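Local coordinates for endoglucanase, glycoside hydrolase family 5 protein (Cytophaga hutchinsonii, PDB 5IHS), which probably hydrolyses internal beta-1,4-glucosidic bonds of cellulose as a family 5 endoglucanase, and apparently belongs to the periplasmic enzymes its bacterium needs to grow on crystalline cellulose, at residues Trp74-Trp79 against Ile114-Tyr119; Ala135-Phe140 against Ile179-Val184; Ser166-Ile171 against Ala206-Thr211; Tyr249-Ala254 against Gly258-Glu263. All coordinates share one frame; numbering follows the deposited sequence.

Contact 1: Trp74-Trp79 against Ile114-Tyr119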
loop_
_atom_site.group_PDB
_atom_site.type_symbol
_atom_site.label_atom_id
_atom_site.label_comp_id
_atom_site.label_asym_id
_atom_site.label_seq_id
_atom_site.Cartn_x
_atom_site.Cartn_y
_atom_site.Cartn_z
ATOM N N TRP A 74 8.000 5.511 -14.882
ATOM C CA TRP A 74 8.813 4.327 -15.118
ATOM C C TRP A 74 8.195 3.102 -14.459
ATOM O O TRP A 74 8.210 2.002 -15.030
ATOM C CB TRP A 74 10.244 4.576 -14.611
ATOM C CG TRP A 74 11.186 3.462 -14.924
ATOM C CD1 TRP A 74 11.686 2.547 -14.055
ATOM C CD2 TRP A 74 11.715 3.118 -16.214
ATOM N NE1 TRP A 74 12.503 1.661 -14.714
ATOM C CE2 TRP A 74 12.534 1.985 -16.042
ATOM C CE3 TRP A 74 11.579 3.663 -17.498
ATOM C CZ2 TRP A 74 13.219 1.387 -17.096
ATOM C CZ3 TRP A 74 12.267 3.064 -18.545
ATOM C CH2 TRP A 74 13.068 1.944 -18.338
ATOM N N LEU A 75 7.655 3.263 -13.251
ATOM C CA LEU A 75 6.977 2.142 -12.604
ATOM C C LEU A 75 5.786 1.659 -13.426
ATOM O O LEU A 75 5.539 0.455 -13.513
ATOM C CB LEU A 75 6.548 2.518 -11.185
ATOM C CG LEU A 75 7.693 2.676 -10.184
ATOM C CD1 LEU A 75 7.150 3.194 -8.866
ATOM C CD2 LEU A 75 8.430 1.360 -9.977
ATOM N N ARG A 76 5.026 2.571 -14.035
ATOM C CA ARG A 76 3.936 2.147 -14.909
ATOM C C ARG A 76 4.470 1.492 -16.178
ATOM O O ARG A 76 4.030 0.402 -16.560
ATOM C CB ARG A 76 3.070 3.346 -15.288
ATOM C CG ARG A 76 1.902 2.970 -16.208
ATOM C CD ARG A 76 1.220 4.191 -16.784
ATOM N NE ARG A 76 2.098 4.815 -17.759
ATOM C CZ ARG A 76 1.783 5.858 -18.511
ATOM N NH1 ARG A 76 0.602 6.453 -18.378
ATOM N NH2 ARG A 76 2.666 6.303 -19.397
ATOM N N ASP A 77 5.396 2.163 -16.870
ATOM C CA ASP A 77 5.762 1.744 -18.220
ATOM C C ASP A 77 6.673 0.524 -18.224
ATOM O O ASP A 77 6.540 -0.341 -19.095
ATOM C CB ASP A 77 6.496 2.858 -18.959
ATOM C CG ASP A 77 5.616 4.044 -19.297
ATOM O OD1 ASP A 77 4.371 3.947 -19.212
ATOM O OD2 ASP A 77 6.196 5.086 -19.676
ATOM N N ASP A 78 7.624 0.453 -17.297
ATOM C CA ASP A 78 8.598 -0.633 -17.276
ATOM C C ASP A 78 8.262 -1.713 -16.258
ATOM O O ASP A 78 8.441 -2.900 -16.541
ATOM C CB ASP A 78 10.006 -0.088 -17.004
ATOM C CG ASP A 78 11.058 -1.174 -17.064
ATOM O OD1 ASP A 78 11.345 -1.651 -18.180
ATOM O OD2 ASP A 78 11.561 -1.574 -15.993
ATOM N N TRP A 79 7.811 -1.336 -15.068
ATOM C CA TRP A 79 7.455 -2.325 -14.062
ATOM C C TRP A 79 6.005 -2.795 -14.177
ATOM O O TRP A 79 5.636 -3.767 -13.517
ATOM C CB TRP A 79 7.721 -1.790 -12.642
ATOM C CG TRP A 79 9.183 -1.670 -12.295
ATOM C CD1 TRP A 79 10.158 -1.052 -13.027
ATOM C CD2 TRP A 79 9.828 -2.184 -11.127
ATOM N NE1 TRP A 79 11.369 -1.152 -12.391
ATOM C CE2 TRP A 79 11.195 -1.854 -11.226
ATOM C CE3 TRP A 79 9.385 -2.912 -10.022
ATOM C CZ2 TRP A 79 12.123 -2.231 -10.260
ATOM C CZ3 TRP A 79 10.317 -3.282 -9.069
ATOM C CH2 TRP A 79 11.662 -2.946 -9.203
ATOM N N ILE A 114 -2.195 10.296 -11.005
ATOM C CA ILE A 114 -3.362 10.805 -11.721
ATOM C C ILE A 114 -3.007 11.077 -13.183
ATOM O O ILE A 114 -3.737 10.685 -14.104
ATOM C CB ILE A 114 -3.936 12.045 -11.002
ATOM C CG1 ILE A 114 -4.495 11.656 -9.627
ATOM C CG2 ILE A 114 -5.014 12.717 -11.840
ATOM C CD1 ILE A 114 -4.755 12.846 -8.695
ATOM N N ALA A 115 -1.868 11.730 -13.418
ATOM C CA ALA A 115 -1.460 12.033 -14.785
ATOM C C ALA A 115 -1.224 10.762 -15.595
ATOM O O ALA A 115 -1.500 10.726 -16.801
ATOM C CB ALA A 115 -0.207 12.905 -14.774
ATOM N N LYS A 116 -0.706 9.714 -14.963
ATOM C CA LYS A 116 -0.342 8.489 -15.666
ATOM C C LYS A 116 -1.432 7.426 -15.612
ATOM O O LYS A 116 -1.278 6.359 -16.218
ATOM C CB LYS A 116 0.992 7.938 -15.142
ATOM C CG LYS A 116 2.176 8.873 -15.371
ATOM C CD LYS A 116 2.427 9.225 -16.840
ATOM C CE LYS A 116 2.997 10.638 -16.998
ATOM N NZ LYS A 116 3.950 11.021 -15.926
ATOM N N GLY A 117 -2.544 7.707 -14.944
ATOM C CA GLY A 117 -3.676 6.806 -14.941
ATOM C C GLY A 117 -3.516 5.518 -14.165
ATOM O O GLY A 117 -4.088 4.504 -14.573
ATOM N N ILE A 118 -2.794 5.533 -13.040
ATOM C CA ILE A 118 -2.717 4.382 -12.147
ATOM C C ILE A 118 -3.246 4.783 -10.771
ATOM O O ILE A 118 -3.424 5.962 -10.462
ATOM C CB ILE A 118 -1.312 3.744 -12.083
ATOM C CG1 ILE A 118 -0.275 4.669 -11.442
ATOM C CG2 ILE A 118 -0.873 3.309 -13.482
ATOM C CD1 ILE A 118 1.038 3.982 -11.111
ATOM N N TYR A 119 -3.501 3.778 -9.940
ATOM C CA TYR A 119 -3.993 4.017 -8.589
ATOM C C TYR A 119 -2.832 4.402 -7.670
ATOM O O TYR A 119 -1.662 4.106 -7.948
ATOM C CB TYR A 119 -4.764 2.794 -8.066
ATOM C CG TYR A 119 -6.031 2.535 -8.871
ATOM C CD1 TYR A 119 -7.208 3.214 -8.574
ATOM C CD2 TYR A 119 -6.042 1.655 -9.945
ATOM C CE1 TYR A 119 -8.354 3.022 -9.324
ATOM C CE2 TYR A 119 -7.179 1.449 -10.696
ATOM C CZ TYR A 119 -8.328 2.136 -10.396
ATOM O OH TYR A 119 -9.436 1.917 -11.198
#
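Arg-76 reaches from helix 69-77 to Lys-116 and Ile-118, where helix 99-116 gives way to strand 119-125, so the contact joins two neighbouring helices on the outside of the TIM barrel. The polar part is a single bond: Arg-76 NH1 donates to Lys-116 O at 2.9 Å, with the acceptor close to the guanidinium plane and the donor sitting somewhat off the carbonyl plane. That carbonyl belongs to the last residue before Gly-117, whose positive phi marks the Schellman motif closing helix 99-116. A salt bridge to the next residue, Asp-77, fixes the rotation of the guanidinium. Its NE and NH2 both grip Asp-77 OD1 side-on, NE at 2.8 Å and NH2 at 2.9 Å. With its edges so engaged, the group offers a face to Lys-116, whose CD lies 3.5 Å above the guanidinium plane, displaced from the centre of the group. The bent lysine chain carries NZ onward, 6.0 Å from Arg-76 NH2, so the like charges stay apart. The apolar part lies deeper, toward Val-84 of strand 83-89. A chi1 of 180° sets Arg-76 CG anti to the backbone N and lays the methylenes over Ile-118, and Arg-76 CG meets Ile-118 CG2 at 3.9 Å.

Contact 2: Ala135-Phe140 against Ile179-Val184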
loop_
_atom_site.group_PDB
_atom_site.type_symbol
_atom_site.label_atom_id
_atom_site.label_comp_id
_atom_site.label_asym_id
_atom_site.label_seq_id
_atom_site.Cartn_x
_atom_site.Cartn_y
_atom_site.Cartn_z
ATOM N N ALA A 135 -3.398 15.570 14.266
ATOM C CA ALA A 135 -2.490 15.719 13.131
ATOM C C ALA A 135 -2.918 14.825 11.971
ATOM O O ALA A 135 -2.917 15.242 10.804
ATOM C CB ALA A 135 -1.064 15.393 13.568
ATOM N N ALA A 136 -3.300 13.586 12.273
ATOM C CA ALA A 136 -3.707 12.653 11.228
ATOM C C ALA A 136 -5.007 13.095 10.569
ATOM O O ALA A 136 -5.151 13.022 9.341
ATOM C CB ALA A 136 -3.865 11.256 11.824
ATOM N N GLN A 137 -5.970 13.544 11.375
ATOM C CA GLN A 137 -7.236 14.020 10.840
ATOM C C GLN A 137 -7.020 15.227 9.943
ATOM O O GLN A 137 -7.656 15.348 8.891
ATOM C CB GLN A 137 -8.182 14.361 11.990
ATOM C CG GLN A 137 -8.727 13.135 12.703
ATOM C CD GLN A 137 -9.598 13.494 13.889
ATOM O OE1 GLN A 137 -10.030 14.645 14.046
ATOM N NE2 GLN A 137 -9.870 12.512 14.735
ATOM N N ARG A 138 -6.123 16.129 10.340
ATOM C CA ARG A 138 -5.844 17.310 9.529
ATOM C C ARG A 138 -5.266 16.908 8.177
ATOM O O ARG A 138 -5.702 17.393 7.123
ATOM C CB ARG A 138 -4.877 18.232 10.286
ATOM C CG ARG A 138 -4.545 19.532 9.570
ATOM C CD ARG A 138 -3.834 20.532 10.497
ATOM N NE ARG A 138 -2.567 20.026 11.034
ATOM C CZ ARG A 138 -2.352 19.657 12.300
ATOM N NH1 ARG A 138 -1.153 19.220 12.663
ATOM N NH2 ARG A 138 -3.311 19.728 13.211
ATOM N N PHE A 139 -4.280 16.008 8.196
ATOM C CA PHE A 139 -3.651 15.545 6.963
ATOM C C PHE A 139 -4.672 14.911 6.029
ATOM O O PHE A 139 -4.743 15.242 4.839
ATOM C CB PHE A 139 -2.550 14.540 7.289
ATOM C CG PHE A 139 -1.978 13.884 6.069
ATOM C CD1 PHE A 139 -1.165 14.597 5.205
ATOM C CD2 PHE A 139 -2.259 12.560 5.775
ATOM C CE1 PHE A 139 -0.642 14.004 4.069
ATOM C CE2 PHE A 139 -1.741 11.962 4.640
ATOM C CZ PHE A 139 -0.932 12.686 3.782
ATOM N N PHE A 140 -5.460 13.970 6.545
ATOM C CA PHE A 140 -6.400 13.269 5.686
ATOM C C PHE A 140 -7.534 14.170 5.225
ATOM O O PHE A 140 -8.020 14.005 4.101
ATOM C CB PHE A 140 -6.883 11.978 6.341
ATOM C CG PHE A 140 -5.914 10.854 6.154
ATOM C CD1 PHE A 140 -5.731 10.299 4.899
ATOM C CD2 PHE A 140 -5.141 10.383 7.202
ATOM C CE1 PHE A 140 -4.802 9.292 4.685
ATOM C CE2 PHE A 140 -4.212 9.360 6.991
ATOM C CZ PHE A 140 -4.053 8.815 5.726
ATOM N N ILE A 179 -11.691 8.258 9.318
ATOM C CA ILE A 179 -12.658 7.938 8.267
ATOM C C ILE A 179 -13.739 9.011 8.178
ATOM O O ILE A 179 -14.112 9.448 7.084
ATOM C CB ILE A 179 -13.246 6.531 8.489
ATOM C CG1 ILE A 179 -12.167 5.456 8.268
ATOM C CG2 ILE A 179 -14.440 6.278 7.572
ATOM C CD1 ILE A 179 -12.545 4.105 8.834
ATOM N N THR A 180 -14.288 9.425 9.322
ATOM C CA THR A 180 -15.318 10.459 9.297
ATOM C C THR A 180 -14.804 11.717 8.615
ATOM O O THR A 180 -15.516 12.338 7.820
ATOM C CB THR A 180 -15.786 10.753 10.721
ATOM O OG1 THR A 180 -16.386 9.574 11.264
ATOM C CG2 THR A 180 -16.803 11.886 10.741
ATOM N N LYS A 181 -13.568 12.111 8.915
ATOM C CA LYS A 181 -12.995 13.296 8.287
ATOM C C LYS A 181 -12.829 13.119 6.779
ATOM O O LYS A 181 -13.138 14.030 6.000
ATOM C CB LYS A 181 -11.673 13.657 8.956
ATOM C CG LYS A 181 -11.824 14.163 10.384
ATOM C CD LYS A 181 -12.359 15.592 10.433
ATOM C CE LYS A 181 -12.437 16.121 11.852
ATOM N NZ LYS A 181 -13.571 15.526 12.568
ATOM N N ILE A 182 -12.336 11.960 6.341
ATOM C CA ILE A 182 -12.194 11.711 4.908
ATOM C C ILE A 182 -13.546 11.790 4.213
ATOM O O ILE A 182 -13.680 12.386 3.134
ATOM C CB ILE A 182 -11.528 10.344 4.677
ATOM C CG1 ILE A 182 -10.063 10.384 5.117
ATOM C CG2 ILE A 182 -11.622 9.948 3.210
ATOM C CD1 ILE A 182 -9.400 9.019 5.147
ATOM N N ARG A 183 -14.563 11.170 4.816
ATOM C CA ARG A 183 -15.877 11.033 4.206
ATOM C C ARG A 183 -16.633 12.357 4.097
ATOM O O ARG A 183 -17.624 12.420 3.360
ATOM C CB ARG A 183 -16.677 9.956 4.959
ATOM C CG ARG A 183 -16.107 8.546 4.798
ATOM C CD ARG A 183 -16.344 8.015 3.393
ATOM N NE ARG A 183 -15.851 6.649 3.210
ATOM C CZ ARG A 183 -14.988 6.236 2.285
ATOM N NH1 ARG A 183 -14.443 7.080 1.414
ATOM N NH2 ARG A 183 -14.661 4.939 2.246
ATOM N N VAL A 184 -16.189 13.420 4.778
ATOM C CA VAL A 184 -16.751 14.750 4.522
ATOM C C VAL A 184 -16.586 15.111 3.056
ATOM O O VAL A 184 -17.471 15.719 2.445
ATOM C CB VAL A 184 -16.075 15.807 5.422
ATOM C CG1 VAL A 184 -16.493 17.223 5.030
ATOM C CG2 VAL A 184 -16.375 15.560 6.886
#
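Gln-137 and Lys-181 have CA atoms 6.3 Å apart, and Phe-140 and Ile-182 6.1 Å, so helices 133-147 and 167-185 run close here. The inner half is apolar. Phe-140 and Ile-182 lie side by side and point the same way, Phe-140 CB against Ile-182 CG1 at 3.8 Å, while Ile-182 CD1 reaches Phe-140 CD1 at 3.9 Å, approaching the ring obliquely. One face of that ring is covered from within its own helix, Phe-139 CD2 standing 3.8 Å above the plane, over the centre. Below both residues is the wall of the TIM barrel: Phe-140 touches Ile-122 of strand 119-125 and Ile-182 touches Ile-191 of strand 191-193, the usual helix-on-strand layer of this fold. The outer half is made of long polar chains meeting by their carbons. Lys-181 CG packs at 4.0 Å against both CB and CG of Gln-137. Its chain then bends at chi2 (-75°), carrying CE to 3.6 Å from Gln-137 OE1, with NZ at 3.9 Å from the same oxygen, too long for a hydrogen bond. An alanine at Lys-181 removes the chain beyond CB and would probably strip the Gln-137 methylenes of their cover on this side and leave its amide freer to turn.

Contact 3: Ser166-Ile171 against Ala206-Thr211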
loop_
_atom_site.group_PDB
_atom_site.type_symbol
_atom_site.label_atom_id
_atom_site.label_comp_id
_atom_site.label_asym_id
_atom_site.label_seq_id
_atom_site.Cartn_x
_atom_site.Cartn_y
_atom_site.Cartn_z
ATOM N N SER A 166 -3.970 -2.018 20.725
ATOM C CA SER A 166 -5.213 -2.787 20.683
ATOM C C SER A 166 -6.122 -2.345 19.537
ATOM O O SER A 166 -6.312 -1.143 19.310
ATOM C CB SER A 166 -5.962 -2.582 22.006
ATOM O OG SER A 166 -7.340 -2.897 21.919
ATOM N N TRP A 167 -6.733 -3.323 18.857
ATOM C CA TRP A 167 -7.757 -3.021 17.860
ATOM C C TRP A 167 -8.944 -2.294 18.493
ATOM O O TRP A 167 -9.320 -1.191 18.074
ATOM C CB TRP A 167 -8.216 -4.301 17.141
ATOM C CG TRP A 167 -9.346 -4.020 16.196
ATOM C CD1 TRP A 167 -10.666 -4.267 16.400
ATOM C CD2 TRP A 167 -9.254 -3.371 14.915
ATOM N NE1 TRP A 167 -11.406 -3.818 15.334
ATOM C CE2 TRP A 167 -10.562 -3.265 14.408
ATOM C CE3 TRP A 167 -8.189 -2.880 14.143
ATOM C CZ2 TRP A 167 -10.840 -2.682 13.172
ATOM C CZ3 TRP A 167 -8.476 -2.296 12.910
ATOM C CH2 TRP A 167 -9.782 -2.202 12.445
ATOM N N ASN A 168 -9.561 -2.900 19.513
ATOM C CA ASN A 168 -10.810 -2.348 20.039
ATOM C C ASN A 168 -10.605 -1.003 20.731
ATOM O O ASN A 168 -11.468 -0.116 20.651
ATOM C CB ASN A 168 -11.454 -3.327 21.023
ATOM C CG ASN A 168 -12.070 -4.541 20.345
ATOM O OD1 ASN A 168 -12.372 -4.534 19.149
ATOM N ND2 ASN A 168 -12.285 -5.590 21.127
ATOM N N LYS A 169 -9.494 -0.836 21.445
ATOM C CA LYS A 169 -9.294 0.352 22.267
ATOM C C LYS A 169 -8.516 1.465 21.575
ATOM O O LYS A 169 -8.742 2.641 21.887
ATOM C CB LYS A 169 -8.571 -0.025 23.559
ATOM C CG LYS A 169 -9.387 -0.909 24.476
ATOM C CD LYS A 169 -8.619 -1.226 25.754
ATOM C CE LYS A 169 -9.439 -2.080 26.709
ATOM N NZ LYS A 169 -9.185 -3.532 26.520
ATOM N N ASP A 170 -7.585 1.135 20.670
ATOM C CA ASP A 170 -6.685 2.126 20.073
ATOM C C ASP A 170 -6.910 2.293 18.577
ATOM O O ASP A 170 -7.156 3.415 18.113
ATOM C CB ASP A 170 -5.212 1.737 20.294
ATOM C CG ASP A 170 -4.825 1.672 21.730
ATOM O OD1 ASP A 170 -5.189 2.603 22.469
ATOM O OD2 ASP A 170 -4.138 0.690 22.105
ATOM N N ILE A 171 -6.800 1.213 17.800
ATOM C CA ILE A 171 -6.786 1.352 16.349
ATOM C C ILE A 171 -8.162 1.743 15.837
ATOM O O ILE A 171 -8.304 2.679 15.034
ATOM C CB ILE A 171 -6.308 0.064 15.654
ATOM C CG1 ILE A 171 -4.954 -0.431 16.181
ATOM C CG2 ILE A 171 -6.267 0.301 14.147
ATOM C CD1 ILE A 171 -4.609 -1.861 15.764
ATOM N N ALA A 206 -11.579 -8.485 11.910
ATOM C CA ALA A 206 -12.707 -9.222 11.352
ATOM C C ALA A 206 -13.767 -9.497 12.409
ATOM O O ALA A 206 -14.962 -9.571 12.085
ATOM C CB ALA A 206 -12.224 -10.528 10.730
ATOM N N ALA A 207 -13.350 -9.654 13.671
ATOM C CA ALA A 207 -14.284 -9.902 14.763
ATOM C C ALA A 207 -15.027 -8.648 15.196
ATOM O O ALA A 207 -16.102 -8.755 15.797
ATOM C CB ALA A 207 -13.541 -10.485 15.965
ATOM N N ASN A 208 -14.478 -7.468 14.931
ATOM C CA ASN A 208 -15.117 -6.207 15.295
ATOM C C ASN A 208 -14.843 -5.194 14.200
ATOM O O ASN A 208 -14.114 -4.208 14.402
ATOM C CB ASN A 208 -14.614 -5.704 16.644
ATOM C CG ASN A 208 -15.311 -4.429 17.078
ATOM O OD1 ASN A 208 -16.423 -4.112 16.626
ATOM N ND2 ASN A 208 -14.658 -3.684 17.950
ATOM N N PRO A 209 -15.426 -5.401 13.022
ATOM C CA PRO A 209 -15.092 -4.557 11.877
ATOM C C PRO A 209 -15.686 -3.165 11.990
ATOM O O PRO A 209 -16.626 -2.894 12.743
ATOM C CB PRO A 209 -15.703 -5.317 10.697
ATOM C CG PRO A 209 -16.847 -6.082 11.307
ATOM C CD PRO A 209 -16.321 -6.509 12.637
ATOM N N ILE A 210 -15.100 -2.266 11.209
ATOM C CA ILE A 210 -15.646 -0.930 11.012
ATOM C C ILE A 210 -16.795 -1.063 10.019
ATOM O O ILE A 210 -16.586 -1.365 8.843
ATOM C CB ILE A 210 -14.570 0.033 10.504
ATOM C CG1 ILE A 210 -13.483 0.193 11.571
ATOM C CG2 ILE A 210 -15.186 1.387 10.170
ATOM C CD1 ILE A 210 -12.202 0.826 11.059
ATOM N N THR A 211 -18.013 -0.864 10.502
ATOM C CA THR A 211 -19.227 -1.132 9.726
ATOM C C THR A 211 -19.599 0.117 8.930
ATOM O O THR A 211 -20.605 0.793 9.165
ATOM C CB THR A 211 -20.334 -1.625 10.654
ATOM O OG1 THR A 211 -20.436 -0.749 11.778
ATOM C CG2 THR A 211 -20.019 -3.041 11.162
#
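Trp-167 meets Asn-208 and Ile-210 across a seam of the TIM barrel's outer layer, joining the first turn of helix 167-185 to the chain that leaves helix 202-207 and runs on toward strand 215-221. From CB the indole reaches toward the 206-211 segment, CG being anti to the backbone N (chi1 175°). CD1 passes Asn-208 O at 4.0 Å, and NE1 beside it donates to that oxygen at 2.9 Å. The oxygen lies in the ring plane, though seen from the carbonyl the donor stands above its plane. Further along, CZ2 still lies 3.8 Å from Asn-208 O, and at the tip CH2 touches Ile-210 CD1 at 4.1 Å. A leucine in place of Trp-167 is likely to leave Asn-208 O without its indole donor and to open a gap beside Ile-210. The helix starts at Ser-166, whose OG caps Lys-169 N; a wider pi-type turn follows. Lys-172, one turn further on, bonds both Asn-208 OD1 and Pro-209 O. Nearer the surface, the two asparagine amides are turned 66° apart, and Asn-208 ND2 donates to Asn-168 OD1 at 2.7 Å, nearly straight at 169°.

Contact 4: Tyr249-Ala254 against Gly258-Glu263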
loop_
_atom_site.group_PDB
_atom_site.type_symbol
_atom_site.label_atom_id
_atom_site.label_comp_id
_atom_site.label_asym_id
_atom_site.label_seq_id
_atom_site.Cartn_x
_atom_site.Cartn_y
_atom_site.Cartn_z
ATOM N N TYR A 249 4.580 -5.801 1.411
ATOM C CA TYR A 249 5.177 -7.106 1.673
ATOM C C TYR A 249 6.621 -7.054 1.206
ATOM O O TYR A 249 6.982 -6.279 0.319
ATOM C CB TYR A 249 4.419 -8.274 0.977
ATOM C CG TYR A 249 4.673 -8.310 -0.511
ATOM C CD1 TYR A 249 3.942 -7.504 -1.373
ATOM C CD2 TYR A 249 5.654 -9.132 -1.065
ATOM C CE1 TYR A 249 4.196 -7.486 -2.739
ATOM C CE2 TYR A 249 5.917 -9.121 -2.430
ATOM C CZ TYR A 249 5.192 -8.289 -3.262
ATOM O OH TYR A 249 5.487 -8.281 -4.600
ATOM N N GLY A 250 7.448 -7.914 1.788
ATOM C CA GLY A 250 8.808 -8.095 1.343
ATOM C C GLY A 250 9.039 -9.460 0.710
ATOM O O GLY A 250 8.143 -10.287 0.587
ATOM N N THR A 251 10.293 -9.684 0.324
ATOM C CA THR A 251 10.742 -10.981 -0.178
ATOM C C THR A 251 11.685 -11.680 0.800
ATOM O O THR A 251 12.240 -12.735 0.468
ATOM C CB THR A 251 11.467 -10.801 -1.509
ATOM O OG1 THR A 251 12.599 -9.953 -1.281
ATOM C CG2 THR A 251 10.549 -10.207 -2.577
ATOM N N CYS A 252 11.882 -11.121 1.989
ATOM C CA CYS A 252 12.966 -11.518 2.877
ATOM C C CYS A 252 12.417 -11.599 4.295
ATOM O O CYS A 252 11.203 -11.632 4.524
ATOM C CB CYS A 252 14.124 -10.526 2.720
ATOM S SG CYS A 252 13.677 -8.828 3.024
ATOM N N ASP A 253 13.296 -11.630 5.288
ATOM C CA ASP A 253 12.700 -11.648 6.615
ATOM C C ASP A 253 12.230 -10.243 7.032
ATOM O O ASP A 253 12.453 -9.225 6.357
ATOM C CB ASP A 253 13.554 -12.380 7.637
ATOM C CG ASP A 253 14.818 -11.694 7.899
ATOM O OD1 ASP A 253 14.795 -10.452 7.874
ATOM O OD2 ASP A 253 15.832 -12.394 8.141
ATOM N N ALA A 254 11.512 -10.216 8.149
ATOM C CA ALA A 254 10.755 -9.040 8.549
ATOM C C ALA A 254 11.632 -7.855 8.908
ATOM O O ALA A 254 11.124 -6.734 8.969
ATOM C CB ALA A 254 9.839 -9.395 9.720
ATOM N N GLY A 258 18.286 -9.958 4.984
ATOM C CA GLY A 258 18.558 -11.359 5.228
ATOM C C GLY A 258 17.400 -12.276 4.847
ATOM O O GLY A 258 16.239 -11.872 4.759
ATOM N N ASN A 259 17.720 -13.555 4.638
ATOM C CA ASN A 259 16.706 -14.594 4.390
ATOM C C ASN A 259 15.848 -14.285 3.156
ATOM O O ASN A 259 14.619 -14.387 3.193
ATOM C CB ASN A 259 15.806 -14.836 5.613
ATOM C CG ASN A 259 16.497 -15.611 6.730
ATOM O OD1 ASN A 259 16.773 -16.810 6.615
ATOM N ND2 ASN A 259 16.741 -14.933 7.837
ATOM N N PHE A 260 16.496 -13.916 2.052
ATOM C CA PHE A 260 15.780 -13.803 0.784
ATOM C C PHE A 260 15.102 -15.136 0.491
ATOM O O PHE A 260 15.745 -16.191 0.513
ATOM C CB PHE A 260 16.775 -13.439 -0.324
ATOM C CG PHE A 260 16.151 -13.259 -1.702
ATOM C CD1 PHE A 260 15.070 -12.400 -1.915
ATOM C CD2 PHE A 260 16.690 -13.926 -2.794
ATOM C CE1 PHE A 260 14.527 -12.251 -3.180
ATOM C CE2 PHE A 260 16.153 -13.772 -4.057
ATOM C CZ PHE A 260 15.076 -12.921 -4.255
ATOM N N SER A 261 13.795 -15.090 0.227
ATOM C CA SER A 261 12.949 -16.285 0.217
ATOM C C SER A 261 12.069 -16.322 -1.027
ATOM O O SER A 261 10.845 -16.163 -0.941
ATOM C CB SER A 261 12.080 -16.325 1.474
ATOM O OG SER A 261 12.874 -16.454 2.647
ATOM N N PRO A 262 12.657 -16.558 -2.203
ATOM C CA PRO A 262 11.838 -16.549 -3.428
ATOM C C PRO A 262 10.758 -17.616 -3.481
ATOM O O PRO A 262 9.649 -17.331 -3.943
ATOM C CB PRO A 262 12.870 -16.704 -4.553
ATOM C CG PRO A 262 14.103 -17.208 -3.897
ATOM C CD PRO A 262 14.090 -16.669 -2.507
ATOM N N GLU A 263 11.041 -18.845 -3.044
ATOM C CA GLU A 263 10.011 -19.878 -3.104
ATOM C C GLU A 263 8.854 -19.567 -2.157
ATOM O O GLU A 263 7.681 -19.738 -2.526
ATOM C CB GLU A 263 10.610 -21.266 -2.868
ATOM C CG GLU A 263 11.500 -21.736 -4.037
ATOM C CD GLU A 263 10.720 -22.157 -5.290
ATOM O OE1 GLU A 263 9.580 -22.657 -5.159
ATOM O OE2 GLU A 263 11.259 -22.010 -6.419
#
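Thr-251 and Phe-260 anchor the tight end of this contact, where the two segments approach with the CA atoms of Cys-252 and Phe-260 only 4.2 Å apart. Ser-261 N donates to Thr-251 O at 2.8 Å, and Asp-253 N donates to Gly-258 O at 3.0 Å with an almost straight angle of 173°. Between these two bonds Cys-252 CA lies 3.3 Å from Asn-259 O, a CA-H...O contact. That same carbonyl accepts from Ser-261 OG, which fixes the serine beside it. The Phe-260 ring turns its edge to Thr-251, its CD1 lying 3.5 Å from Thr-251 OG1, which sits in the ring plane. The hydroxyl of Thr-251 bonds to Ser-312, and the phenyl also touches Leu-315 of helix 311-329. The other end is looser. Asn-259 is exposed and deposited in two conformers; in one, ND2 reaches Asp-253 OD2 at 2.7 Å on its anti lone pair, a bond that is therefore doubtful as a lasting tie. Asp-253 OD1 turns to Ser-255. The arrangement is that of a beta-alpha loop of a TIM barrel, following strand 244-249 on the side where family 5 enzymes carry their active site.

Contacts 1, 2 and 3 tie together neighbouring pieces of the layer around the eight-stranded parallel barrel, while contact 4 folds one strand-to-helix loop back on itself. Contacts 2 and 3 share helix 167-185 and alternate along the chain; their centres are 18 Å apart and they touch where Ile-179 CD1 meets Ile-210 CD1 at 4.0 Å. Contact 1 closes before contact 2 opens, its centre 27 Å away, and lies across the chain's centre from contact 3. Contact 4 comes last, on the far side of the centre from contact 2, but nearest atoms bring it within about 8 Å of contact 1. Contacts 2 and 3 thus form one patch, and contacts 1 and 4 lie apart from it.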